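Sex comb on midleg CG9495-PA (PDB 1PK1) probably acts in Polycomb-group gene silencing, its SAM domain serving as a protein-protein association module. Local coordinates at residues E21-Q24 with Y25-N29; E56-M59 with K60-L64. The protein carries 2 engineered substitutions. All coordinates share one frame; numbering follows the deposited sequence.

Interaction 1: E21-Q24 with Y25-N29; sequences EVIQ and YIESN
E27 lies alongside I23, one turn earlier on helix 19-29. E27 CB and CG both pass over the carbonyl oxygen of I23, CB at 3.3 Å, while the same oxygen accepts E27 N (2.9 Å, N-H...O 168°). CG stands beside the backbone N (chi1 -75°) and the chain runs on extended, which carries the carboxylate up to the I23 methyl that is anti to its own backbone N. There E27 CD comes to 3.5 Å from I23 CG2, and OE2 closes tightly to 3.1 Å from that carbon. With an alanine here, I23 CG2 would probably lose the carboxylate that covers it on this side. At the next position S28 grips Q24 O twice, through N and through OG, each at 2.8 Å and from opposite faces of the carbonyl plane. N29 then turns its amide back so that ND2 donates to Y25 O at 2.8 Å. Y25 OH reaches L75 O on helix 66-79, and I23 also packs on F40 and R41. The last turn is thus held by serine and asparagine side chains as well as by its backbone, whereas E27 meets I23 through a methyl group that cannot pair with its charge.

Interaction 2: E56-M59 with K60-L64; sequences ERMM and KYMGL. Engineered in segment 56-59: R57 (natural residue Met).
M58 O and L64 N, six residues apart, are joined by a backbone hydrogen bond of 3.0 Å (N-H...O 158°) that folds the end of helix 55-61 back on itself. Before it come ordinary helical bonds, K60 N to E56 O and Y61 N to R57 O, each 2.8 Å. M62 N has strayed from this pattern: it makes weak bonds to both R57 O and M58 O. The reversal takes place at G63, whose positive phi is easily adopted by a residue without a side chain, and it brings L64 O back over M59 in a CA-H...O contact, M59 CA to L64 O 3.3 Å. A water donates to both M59 O and L64 O and so bridges the two carbonyls. In the all-helical SAM fold this turn leads the chain from helix 55-61 towards the long C-terminal helix 66-79. Inside it, M58 and L64 cross obliquely: CD1 of L64 lies 3.8 Å from M58 CB and the same distance from M58 SD. M62 runs beside M58, its SD 4.1 Å from M58 CG. Behind these three stand I72 and C73 of helix 66-79 and L39 and F40 of helix 37-42. On the outer side, R57, an engineered replacement of a methionine, lies alongside Y61. Its CD approaches Y61 CE1 to 3.5 Å. CG of Y61 stands beside the backbone N (chi1 -54°), turning the ring back along R57, while the guanidinium plane is set 80° to the ring.

Interactions 1 and 2 lie on opposite sides of the chain's centre, their own centres about 19 Å apart. Even their nearest atoms stay about 8 Å from each other, so they are related through the helices between them. Helix 66-79 serves both: L75 meets Y25 and I26 of interaction 1, and I72 takes M58 and L64 of interaction 2. Helix 37-42 is a second bridge, with F40 touched by V22 and I23 of interaction 1 and by M62 of interaction 2. Segments 21-29 and 56-64 thus contribute to one hydrophobic core within a single SAM domain.

Interaction 1: E21-Q24 with Y25-N29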
loop_
_atom_site.group_PDB
_atom_site.type_symbol
_atom_site.label_atom_id
_atom_site.label_comp_id
_atom_site.label_asym_id
_atom_site.label_seq_id
_atom_site.Cartn_x
_atom_site.Cartn_y
_atom_site.Cartn_z
ATOM N N GLU B 21 14.099 7.425 -13.381
ATOM C CA GLU B 21 14.352 5.986 -13.347
ATOM C C GLU B 21 13.561 5.339 -12.211
ATOM O O GLU B 21 13.073 4.221 -12.351
ATOM C CB GLU B 21 15.845 5.702 -13.184
ATOM C CG GLU B 21 16.663 6.035 -14.443
ATOM C CD GLU B 21 18.135 5.713 -14.291
ATOM O OE1 GLU B 21 18.766 6.228 -13.344
ATOM O OE2 GLU B 21 18.667 4.942 -15.121
ATOM N N VAL B 22 13.443 6.044 -11.088
ATOM C CA VAL B 22 12.677 5.535 -9.947
ATOM C C VAL B 22 11.201 5.452 -10.328
ATOM O O VAL B 22 10.510 4.474 -10.013
ATOM C CB VAL B 22 12.818 6.460 -8.710
ATOM C CG1 VAL B 22 11.767 6.107 -7.663
ATOM C CG2 VAL B 22 14.214 6.320 -8.113
ATOM N N ILE B 23 10.711 6.486 -11.002
ATOM C CA ILE B 23 9.321 6.506 -11.420
ATOM C C ILE B 23 9.047 5.401 -12.437
ATOM O O ILE B 23 7.999 4.764 -12.397
ATOM C CB ILE B 23 8.949 7.882 -12.003
ATOM C CG1 ILE B 23 8.997 8.922 -10.875
ATOM C CG2 ILE B 23 7.566 7.825 -12.654
ATOM C CD1 ILE B 23 8.685 10.341 -11.305
ATOM N N GLN B 24 9.992 5.172 -13.342
ATOM C CA GLN B 24 9.839 4.117 -14.342
ATOM C C GLN B 24 9.783 2.749 -13.651
ATOM O O GLN B 24 9.021 1.872 -14.057
ATOM C CB GLN B 24 11.004 4.152 -15.337
ATOM C CG GLN B 24 11.037 2.972 -16.305
ATOM C CD GLN B 24 9.835 2.928 -17.234
ATOM O OE1 GLN B 24 9.615 1.935 -17.932
ATOM N NE2 GLN B 24 9.055 4.004 -17.253
ATOM N N TYR B 25 10.591 2.573 -12.605
ATOM C CA TYR B 25 10.601 1.311 -11.865
ATOM C C TYR B 25 9.242 1.073 -11.216
ATOM O O TYR B 25 8.628 0.014 -11.384
ATOM C CB TYR B 25 11.688 1.324 -10.783
ATOM C CG TYR B 25 11.577 0.166 -9.818
ATOM C CD1 TYR B 25 11.679 -1.150 -10.271
ATOM C CD2 TYR B 25 11.339 0.379 -8.459
ATOM C CE1 TYR B 25 11.544 -2.221 -9.407
ATOM C CE2 TYR B 25 11.203 -0.697 -7.578
ATOM C CZ TYR B 25 11.306 -1.994 -8.065
ATOM O OH TYR B 25 11.165 -3.075 -7.234
ATOM N N ILE B 26 8.766 2.065 -10.472
ATOM C CA ILE B 26 7.477 1.947 -9.809
ATOM C C ILE B 26 6.353 1.688 -10.811
ATOM O O ILE B 26 5.599 0.729 -10.674
ATOM C CB ILE B 26 7.129 3.230 -9.021
ATOM C CG1 ILE B 26 8.200 3.510 -7.962
ATOM C CG2 ILE B 26 5.762 3.079 -8.369
ATOM C CD1 ILE B 26 8.313 2.450 -6.892
ATOM N N GLU B 27 6.248 2.546 -11.820
ATOM C CA GLU B 27 5.192 2.420 -12.820
ATOM C C GLU B 27 5.252 1.183 -13.713
ATOM O O GLU B 27 4.209 0.632 -14.065
ATOM C CB GLU B 27 5.134 3.693 -13.677
ATOM C CG GLU B 27 4.506 4.870 -12.931
ATOM C CD GLU B 27 4.615 6.197 -13.669
ATOM O OE1 GLU B 27 4.782 6.193 -14.907
ATOM O OE2 GLU B 27 4.516 7.252 -13.001
ATOM N N SER B 28 6.450 0.740 -14.076
ATOM C CA SER B 28 6.575 -0.439 -14.936
ATOM C C SER B 28 6.290 -1.724 -14.170
ATOM O O SER B 28 6.038 -2.774 -14.767
ATOM C CB SER B 28 7.973 -0.513 -15.559
ATOM O OG SER B 28 8.952 -0.882 -14.606
ATOM N N ASN B 29 6.331 -1.646 -12.845
ATOM C CA ASN B 29 6.068 -2.818 -12.021
ATOM C C ASN B 29 4.661 -2.830 -11.435
ATOM O O ASN B 29 4.105 -3.897 -11.168
ATOM C CB ASN B 29 7.118 -2.912 -10.913
ATOM C CG ASN B 29 8.411 -3.532 -11.401
ATOM O OD1 ASN B 29 8.522 -4.754 -11.505
ATOM N ND2 ASN B 29 9.384 -2.694 -11.730
#

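Interaction 2: E56-M59 with K60-L64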
loop_
_atom_site.group_PDB
_atom_site.type_symbol
_atom_site.label_atom_id
_atom_site.label_comp_id
_atom_site.label_asym_id
_atom_site.label_seq_id
_atom_site.Cartn_x
_atom_site.Cartn_y
_atom_site.Cartn_z
ATOM N N GLU B 56 5.679 5.517 7.047
ATOM C CA GLU B 56 5.432 6.689 7.881
ATOM C C GLU B 56 5.777 7.984 7.149
ATOM O O GLU B 56 4.995 8.937 7.165
ATOM C CB GLU B 56 6.239 6.603 9.176
ATOM C CG GLU B 56 5.780 5.504 10.118
ATOM C CD GLU B 56 4.333 5.664 10.536
ATOM O OE1 GLU B 56 3.975 6.753 11.035
ATOM O OE2 GLU B 56 3.554 4.701 10.371
ATOM N N ARG B 57 6.947 8.015 6.518
ATOM C CA ARG B 57 7.387 9.195 5.774
ATOM C C ARG B 57 6.470 9.451 4.577
ATOM O O ARG B 57 6.157 10.595 4.257
ATOM C CB ARG B 57 8.816 9.008 5.257
ATOM C CG ARG B 57 9.868 8.673 6.303
ATOM C CD ARG B 57 10.385 9.897 7.034
ATOM N NE ARG B 57 11.818 9.780 7.305
ATOM C CZ ARG B 57 12.382 8.796 8.002
ATOM N NH1 ARG B 57 11.637 7.827 8.516
ATOM N NH2 ARG B 57 13.697 8.774 8.176
ATOM N N MET B 58 6.061 8.385 3.896
ATOM C CA MET B 58 5.176 8.546 2.748
ATOM C C MET B 58 3.813 9.090 3.149
ATOM O O MET B 58 3.245 9.925 2.459
ATOM C CB MET B 58 5.002 7.213 2.006
ATOM C CG MET B 58 6.203 6.827 1.164
ATOM S SD MET B 58 5.883 5.417 0.076
ATOM C CE MET B 58 6.350 4.085 1.134
ATOM N N MET B 59 3.285 8.627 4.273
ATOM C CA MET B 59 1.977 9.090 4.706
ATOM C C MET B 59 2.039 10.486 5.301
ATOM O O MET B 59 1.231 11.347 4.972
ATOM C CB MET B 59 1.383 8.120 5.729
ATOM C CG MET B 59 1.076 6.745 5.159
ATOM S SD MET B 59 0.164 5.718 6.326
ATOM C CE MET B 59 1.458 5.349 7.526
ATOM N N LYS B 60 3.020 10.708 6.159
ATOM C CA LYS B 60 3.168 11.991 6.828
ATOM C C LYS B 60 3.690 13.122 5.951
ATOM O O LYS B 60 3.184 14.243 6.020
ATOM C CB LYS B 60 4.101 11.826 8.028
ATOM C CG LYS B 60 4.292 13.075 8.871
ATOM C CD LYS B 60 3.094 13.344 9.739
ATOM C CE LYS B 60 3.422 14.373 10.811
ATOM N NZ LYS B 60 2.271 14.518 11.730
ATOM N N TYR B 61 4.691 12.834 5.123
ATOM C CA TYR B 61 5.298 13.876 4.301
ATOM C C TYR B 61 4.873 13.955 2.837
ATOM O O TYR B 61 4.874 15.036 2.252
ATOM C CB TYR B 61 6.820 13.753 4.398
ATOM C CG TYR B 61 7.324 13.766 5.826
ATOM C CD1 TYR B 61 8.456 13.041 6.191
ATOM C CD2 TYR B 61 6.669 14.507 6.814
ATOM C CE1 TYR B 61 8.927 13.048 7.504
ATOM C CE2 TYR B 61 7.135 14.521 8.133
ATOM C CZ TYR B 61 8.257 13.791 8.467
ATOM O OH TYR B 61 8.714 13.792 9.767
ATOM N N MET B 62 4.506 12.829 2.238
ATOM C CA MET B 62 4.094 12.856 0.838
ATOM C C MET B 62 2.575 12.819 0.685
ATOM O O MET B 62 2.053 12.963 -0.417
ATOM C CB MET B 62 4.721 11.685 0.079
ATOM C CG MET B 62 6.236 11.755 0.002
ATOM S SD MET B 62 6.993 10.326 -0.801
ATOM C CE MET B 62 6.478 10.575 -2.517
ATOM N N GLY B 63 1.874 12.610 1.792
ATOM C CA GLY B 63 0.421 12.577 1.753
ATOM C C GLY B 63 -0.180 11.344 1.103
ATOM O O GLY B 63 -1.351 11.347 0.717
ATOM N N LEU B 64 0.614 10.289 0.971
ATOM C CA LEU B 64 0.126 9.048 0.376
ATOM C C LEU B 64 -0.723 8.298 1.397
ATOM O O LEU B 64 -0.450 8.353 2.594
ATOM C CB LEU B 64 1.308 8.170 -0.043
ATOM C CG LEU B 64 2.088 8.634 -1.277
ATOM C CD1 LEU B 64 3.443 7.960 -1.333
ATOM C CD2 LEU B 64 1.264 8.319 -2.520
HETATM O O HOH W 1 -1.352 10.236 4.428
#